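Local coordinates for protease lasA (Pseudomonas aeruginosa, PDB 3IT5), which cleaves the pentaglycine cross-links of staphylococcal cell walls and degrades host elastin as a secreted zinc metallopeptidase of the M23A family, at residues 9-23 and 32-44. Sequence-based numbering, arbitrary orientation.
With ZN (zinc ion), chain E.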
# COMPACT_ATOMS: atom_id res chain seq x y z
N LEU A 9 2.14 -2.83 -7.04
CA LEU A 9 2.01 -3.02 -5.59
C LEU A 9 3.23 -2.44 -4.85
O LEU A 9 4.35 -2.48 -5.39
CB LEU A 9 1.84 -4.51 -5.27
CG LEU A 9 0.60 -5.19 -5.86
CD1 LEU A 9 0.80 -6.72 -5.95
CD2 LEU A 9 -0.67 -4.85 -5.07
N PRO A 10 3.02 -1.91 -3.63
CA PRO A 10 4.08 -1.19 -2.89
C PRO A 10 5.13 -2.07 -2.20
O PRO A 10 5.53 -1.79 -1.06
CB PRO A 10 3.29 -0.36 -1.87
CG PRO A 10 2.08 -1.18 -1.60
CD PRO A 10 1.74 -1.87 -2.90
N TRP A 11 5.55 -3.14 -2.87
CA TRP A 11 6.74 -3.90 -2.47
C TRP A 11 7.56 -4.29 -3.69
O TRP A 11 7.09 -4.14 -4.82
CB TRP A 11 6.39 -5.11 -1.61
CG TRP A 11 5.38 -6.07 -2.18
CD1 TRP A 11 5.63 -7.12 -3.02
CD2 TRP A 11 3.97 -6.07 -1.93
NE1 TRP A 11 4.45 -7.78 -3.31
CE2 TRP A 11 3.42 -7.15 -2.65
CE3 TRP A 11 3.12 -5.26 -1.16
CZ2 TRP A 11 2.05 -7.45 -2.63
CZ3 TRP A 11 1.75 -5.56 -1.15
CH2 TRP A 11 1.24 -6.64 -1.88
N ARG A 12 8.78 -4.77 -3.46
CA ARG A 12 9.70 -5.11 -4.54
C ARG A 12 9.10 -6.05 -5.58
O ARG A 12 8.43 -7.02 -5.24
CB ARG A 12 10.97 -5.73 -3.99
CG ARG A 12 11.93 -4.77 -3.30
CD ARG A 12 12.91 -5.58 -2.47
NE ARG A 12 14.13 -4.83 -2.15
CZ ARG A 12 15.21 -5.36 -1.59
NH1 ARG A 12 15.24 -6.65 -1.28
NH2 ARG A 12 16.27 -4.60 -1.35
N GLN A 13 9.35 -5.74 -6.85
CA GLN A 13 8.95 -6.59 -7.96
C GLN A 13 9.58 -7.98 -7.80
O GLN A 13 10.75 -8.10 -7.42
CB GLN A 13 9.40 -5.95 -9.26
CG GLN A 13 8.52 -6.27 -10.44
CD GLN A 13 9.05 -5.68 -11.73
OE1 GLN A 13 8.73 -4.55 -12.08
NE2 GLN A 13 9.89 -6.44 -12.42
N GLY A 14 8.81 -9.02 -8.09
CA GLY A 14 9.30 -10.40 -7.99
C GLY A 14 9.05 -11.05 -6.64
O GLY A 14 9.36 -12.24 -6.45
N TYR A 15 8.50 -10.28 -5.71
CA TYR A 15 8.25 -10.75 -4.35
C TYR A 15 6.75 -10.67 -4.00
O TYR A 15 5.98 -10.03 -4.71
CB TYR A 15 9.13 -9.99 -3.35
CG TYR A 15 10.62 -10.13 -3.64
CD1 TYR A 15 11.38 -11.12 -3.01
CD2 TYR A 15 11.25 -9.29 -4.56
CE1 TYR A 15 12.75 -11.26 -3.29
CE2 TYR A 15 12.61 -9.42 -4.84
CZ TYR A 15 13.35 -10.40 -4.20
OH TYR A 15 14.69 -10.52 -4.50
N SER A 16 6.36 -11.35 -2.93
CA SER A 16 4.95 -11.52 -2.58
C SER A 16 4.69 -11.21 -1.11
O SER A 16 5.32 -11.78 -0.22
CB SER A 16 4.50 -12.95 -2.89
OG SER A 16 4.75 -13.30 -4.24
N TRP A 17 3.75 -10.30 -0.87
CA TRP A 17 3.29 -9.99 0.49
C TRP A 17 1.82 -10.34 0.64
O TRP A 17 1.11 -10.52 -0.36
CB TRP A 17 3.49 -8.50 0.80
CG TRP A 17 4.90 -8.07 1.03
CD1 TRP A 17 6.04 -8.79 0.81
CD2 TRP A 17 5.32 -6.78 1.49
NE1 TRP A 17 7.15 -8.03 1.12
CE2 TRP A 17 6.74 -6.80 1.54
CE3 TRP A 17 4.65 -5.62 1.89
CZ2 TRP A 17 7.48 -5.70 1.96
CZ3 TRP A 17 5.39 -4.52 2.29
CH2 TRP A 17 6.79 -4.57 2.33
N GLN A 18 1.36 -10.41 1.89
CA GLN A 18 -0.04 -10.68 2.20
C GLN A 18 -0.81 -9.40 2.52
O GLN A 18 -0.53 -8.75 3.54
CB GLN A 18 -0.16 -11.61 3.41
CG GLN A 18 0.45 -12.99 3.25
CD GLN A 18 0.36 -13.78 4.54
OE1 GLN A 18 -0.58 -13.60 5.32
NE2 GLN A 18 1.33 -14.65 4.77
N PRO A 19 -1.80 -9.04 1.68
CA PRO A 19 -2.62 -7.87 1.99
C PRO A 19 -3.81 -8.22 2.89
O PRO A 19 -4.22 -9.38 2.96
CB PRO A 19 -3.12 -7.42 0.61
CG PRO A 19 -3.20 -8.71 -0.19
CD PRO A 19 -2.20 -9.68 0.41
N ASN A 20 -4.35 -7.21 3.58
CA ASN A 20 -5.60 -7.37 4.33
C ASN A 20 -6.71 -6.56 3.67
O ASN A 20 -6.49 -5.93 2.63
CB ASN A 20 -5.40 -7.01 5.81
CG ASN A 20 -5.46 -5.50 6.08
OD1 ASN A 20 -5.37 -4.68 5.16
ND2 ASN A 20 -5.61 -5.14 7.35
N GLY A 21 -7.90 -6.57 4.26
CA GLY A 21 -9.07 -5.89 3.70
C GLY A 21 -8.96 -4.38 3.62
O GLY A 21 -8.29 -3.75 4.45
N ALA A 22 -9.62 -3.81 2.62
CA ALA A 22 -9.65 -2.37 2.43
C ALA A 22 -10.31 -1.66 3.60
O ALA A 22 -11.25 -2.17 4.21
CB ALA A 22 -10.36 -2.02 1.12
N HIS A 23 -9.79 -0.48 3.91
CA HIS A 23 -10.30 0.32 5.02
C HIS A 23 -9.98 1.78 4.79
O HIS A 23 -9.21 2.11 3.88
CB HIS A 23 -9.74 -0.17 6.36
CG HIS A 23 -8.25 -0.35 6.37
ND1 HIS A 23 -7.63 -1.44 5.80
CD2 HIS A 23 -7.27 0.41 6.89
CE1 HIS A 23 -6.33 -1.34 5.97
NE2 HIS A 23 -6.08 -0.22 6.63
N TYR A 32 -12.96 3.72 1.46
CA TYR A 32 -12.00 2.63 1.72
C TYR A 32 -10.75 2.85 0.86
O TYR A 32 -10.56 2.21 -0.18
CB TYR A 32 -12.65 1.27 1.45
CG TYR A 32 -13.83 0.91 2.35
CD1 TYR A 32 -14.32 1.80 3.30
CD2 TYR A 32 -14.46 -0.32 2.22
CE1 TYR A 32 -15.40 1.47 4.11
CE2 TYR A 32 -15.55 -0.66 3.01
CZ TYR A 32 -16.01 0.23 3.95
OH TYR A 32 -17.08 -0.11 4.74
N SER A 33 -9.90 3.75 1.34
CA SER A 33 -8.74 4.25 0.61
C SER A 33 -7.48 3.41 0.78
O SER A 33 -6.53 3.58 0.02
CB SER A 33 -8.41 5.66 1.09
OG SER A 33 -7.96 5.63 2.43
N SER A 34 -7.46 2.54 1.78
CA SER A 34 -6.22 1.89 2.21
C SER A 34 -6.32 0.37 2.30
O SER A 34 -7.41 -0.19 2.50
CB SER A 34 -5.78 2.44 3.58
OG SER A 34 -5.85 3.86 3.63
N PHE A 35 -5.18 -0.29 2.15
CA PHE A 35 -5.04 -1.69 2.53
C PHE A 35 -3.66 -1.92 3.14
O PHE A 35 -2.70 -1.23 2.80
CB PHE A 35 -5.35 -2.66 1.38
CG PHE A 35 -4.29 -2.73 0.31
CD1 PHE A 35 -3.24 -3.64 0.42
CD2 PHE A 35 -4.37 -1.93 -0.82
CE1 PHE A 35 -2.26 -3.73 -0.58
CE2 PHE A 35 -3.41 -2.01 -1.83
CZ PHE A 35 -2.35 -2.91 -1.71
N ASP A 36 -3.59 -2.88 4.05
CA ASP A 36 -2.33 -3.21 4.70
C ASP A 36 -1.70 -4.41 4.01
O ASP A 36 -2.39 -5.19 3.35
CB ASP A 36 -2.53 -3.50 6.19
CG ASP A 36 -3.23 -2.36 6.91
OD1 ASP A 36 -2.97 -1.18 6.58
OD2 ASP A 36 -4.04 -2.65 7.81
N ALA A 37 -0.38 -4.54 4.15
CA ALA A 37 0.35 -5.65 3.58
C ALA A 37 1.60 -5.93 4.40
O ALA A 37 2.28 -5.00 4.86
CB ALA A 37 0.71 -5.38 2.13
N SER A 38 1.88 -7.21 4.60
CA SER A 38 3.06 -7.65 5.31
C SER A 38 3.47 -8.99 4.73
O SER A 38 2.61 -9.81 4.39
CB SER A 38 2.76 -7.79 6.80
OG SER A 38 3.92 -8.16 7.52
N TYR A 39 4.78 -9.21 4.60
CA TYR A 39 5.28 -10.49 4.11
C TYR A 39 4.67 -11.65 4.90
O TYR A 39 4.09 -12.56 4.31
CB TYR A 39 6.82 -10.56 4.14
CG TYR A 39 7.34 -11.99 4.07
CD1 TYR A 39 7.22 -12.74 2.90
CD2 TYR A 39 7.94 -12.59 5.18
CE1 TYR A 39 7.68 -14.05 2.84
CE2 TYR A 39 8.41 -13.90 5.12
CZ TYR A 39 8.28 -14.63 3.95
OH TYR A 39 8.73 -15.92 3.88
N ASP A 40 4.80 -11.60 6.23
CA ASP A 40 4.39 -12.72 7.10
C ASP A 40 3.43 -12.38 8.24
O ASP A 40 2.97 -13.29 8.93
CB ASP A 40 5.63 -13.45 7.65
CG ASP A 40 6.68 -12.50 8.23
OD1 ASP A 40 6.44 -11.27 8.26
OD2 ASP A 40 7.75 -12.99 8.64
N TRP A 41 3.12 -11.09 8.43
CA TRP A 41 2.27 -10.60 9.54
C TRP A 41 2.70 -11.10 10.94
O TRP A 41 1.93 -11.77 11.64
CB TRP A 41 0.78 -10.91 9.28
CG TRP A 41 0.15 -10.01 8.25
CD1 TRP A 41 0.07 -10.24 6.91
CD2 TRP A 41 -0.48 -8.74 8.48
NE1 TRP A 41 -0.57 -9.19 6.28
CE2 TRP A 41 -0.92 -8.26 7.23
CE3 TRP A 41 -0.71 -7.96 9.62
CZ2 TRP A 41 -1.58 -7.04 7.08
CZ3 TRP A 41 -1.37 -6.74 9.48
CH2 TRP A 41 -1.79 -6.29 8.22
N PRO A 42 3.93 -10.76 11.35
CA PRO A 42 4.53 -11.38 12.53
C PRO A 42 4.32 -10.56 13.81
O PRO A 42 3.55 -9.59 13.81
CB PRO A 42 6.01 -11.39 12.17
CG PRO A 42 6.19 -10.10 11.39
CD PRO A 42 4.84 -9.74 10.78
N ARG A 43 5.00 -10.97 14.88
CA ARG A 43 5.02 -10.21 16.13
C ARG A 43 5.99 -9.04 16.00
O ARG A 43 6.84 -9.03 15.10
CB ARG A 43 5.46 -11.12 17.28
CG ARG A 43 4.77 -10.81 18.59
CD ARG A 43 5.72 -10.87 19.78
NE ARG A 43 5.29 -9.96 20.83
CZ ARG A 43 4.96 -10.31 22.08
NH1 ARG A 43 5.02 -11.58 22.47
NH2 ARG A 43 4.58 -9.38 22.94
N TRP A 44 5.88 -8.06 16.90
CA TRP A 44 6.88 -6.99 16.99
C TRP A 44 8.26 -7.59 17.28
O TRP A 44 8.37 -8.69 17.83
CB TRP A 44 6.51 -5.97 18.07
CG TRP A 44 5.23 -5.22 17.80
CD1 TRP A 44 4.06 -5.30 18.51
CD2 TRP A 44 4.99 -4.26 16.76
NE1 TRP A 44 3.11 -4.46 17.97
CE2 TRP A 44 3.66 -3.81 16.90
CE3 TRP A 44 5.78 -3.73 15.72
CZ2 TRP A 44 3.09 -2.86 16.03
CZ3 TRP A 44 5.22 -2.79 14.86
CH2 TRP A 44 3.88 -2.37 15.02
ZN ZN E . -4.12 0.14 7.64
O HOH W 1 4.46 -13.69 1.78
O HOH W 2 1.05 -15.13 7.93
O HOH W 3 -3.07 0.04 9.45
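H23 CG lies between its backbone N and carbonyl carbon (chi1 49°), and D36 CG beside its own N, anti to the carbonyl carbon (chi1 -55°); these turns bring an imidazole and a carboxylate to one zinc ion, a worked example of a metal site assembled where two antiparallel chains change register. H23 NE2 binds zinc at 2.2 Å and D36 OD1 at 2.0 Å; water 3 and H122 complete the site. Second-shell bonds orient both ligands. H23 ND1 donates to G21 O (2.8 Å) in the plane of ring and carbonyl, which sets the ring's rotation and leaves NE2 for the metal. N20 OD1 anchors the D36 backbone, accepting from D36 N at 2.8 Å, and N20 ND2 steadies the carboxylate through a more bent bond to D36 OD2 (3.0 Å), on the anti side but tilted from the carboxylate plane. Q18 pairs with S38 and P19 with A37; N20 N bonds to D36 O; after a one-residue shift, H23 bridges S34 at a classic beta bulge where S33 also faces H23. Q18 O is gripped from opposite faces of its carbonyl plane by S38 N and by W41 NE1 (2.8 Å), the indole presenting its edge. Farther along, Y39 CB makes a CH-pi contact over the five-membered ring of W17, while W11 CZ3 presses on A37 CB at 3.4 Å. In the M23 core sheet, strand 34-38 lies between strands 16-19 and 121-127, the latter carrying H122, and 175-176 pairs with 16-19.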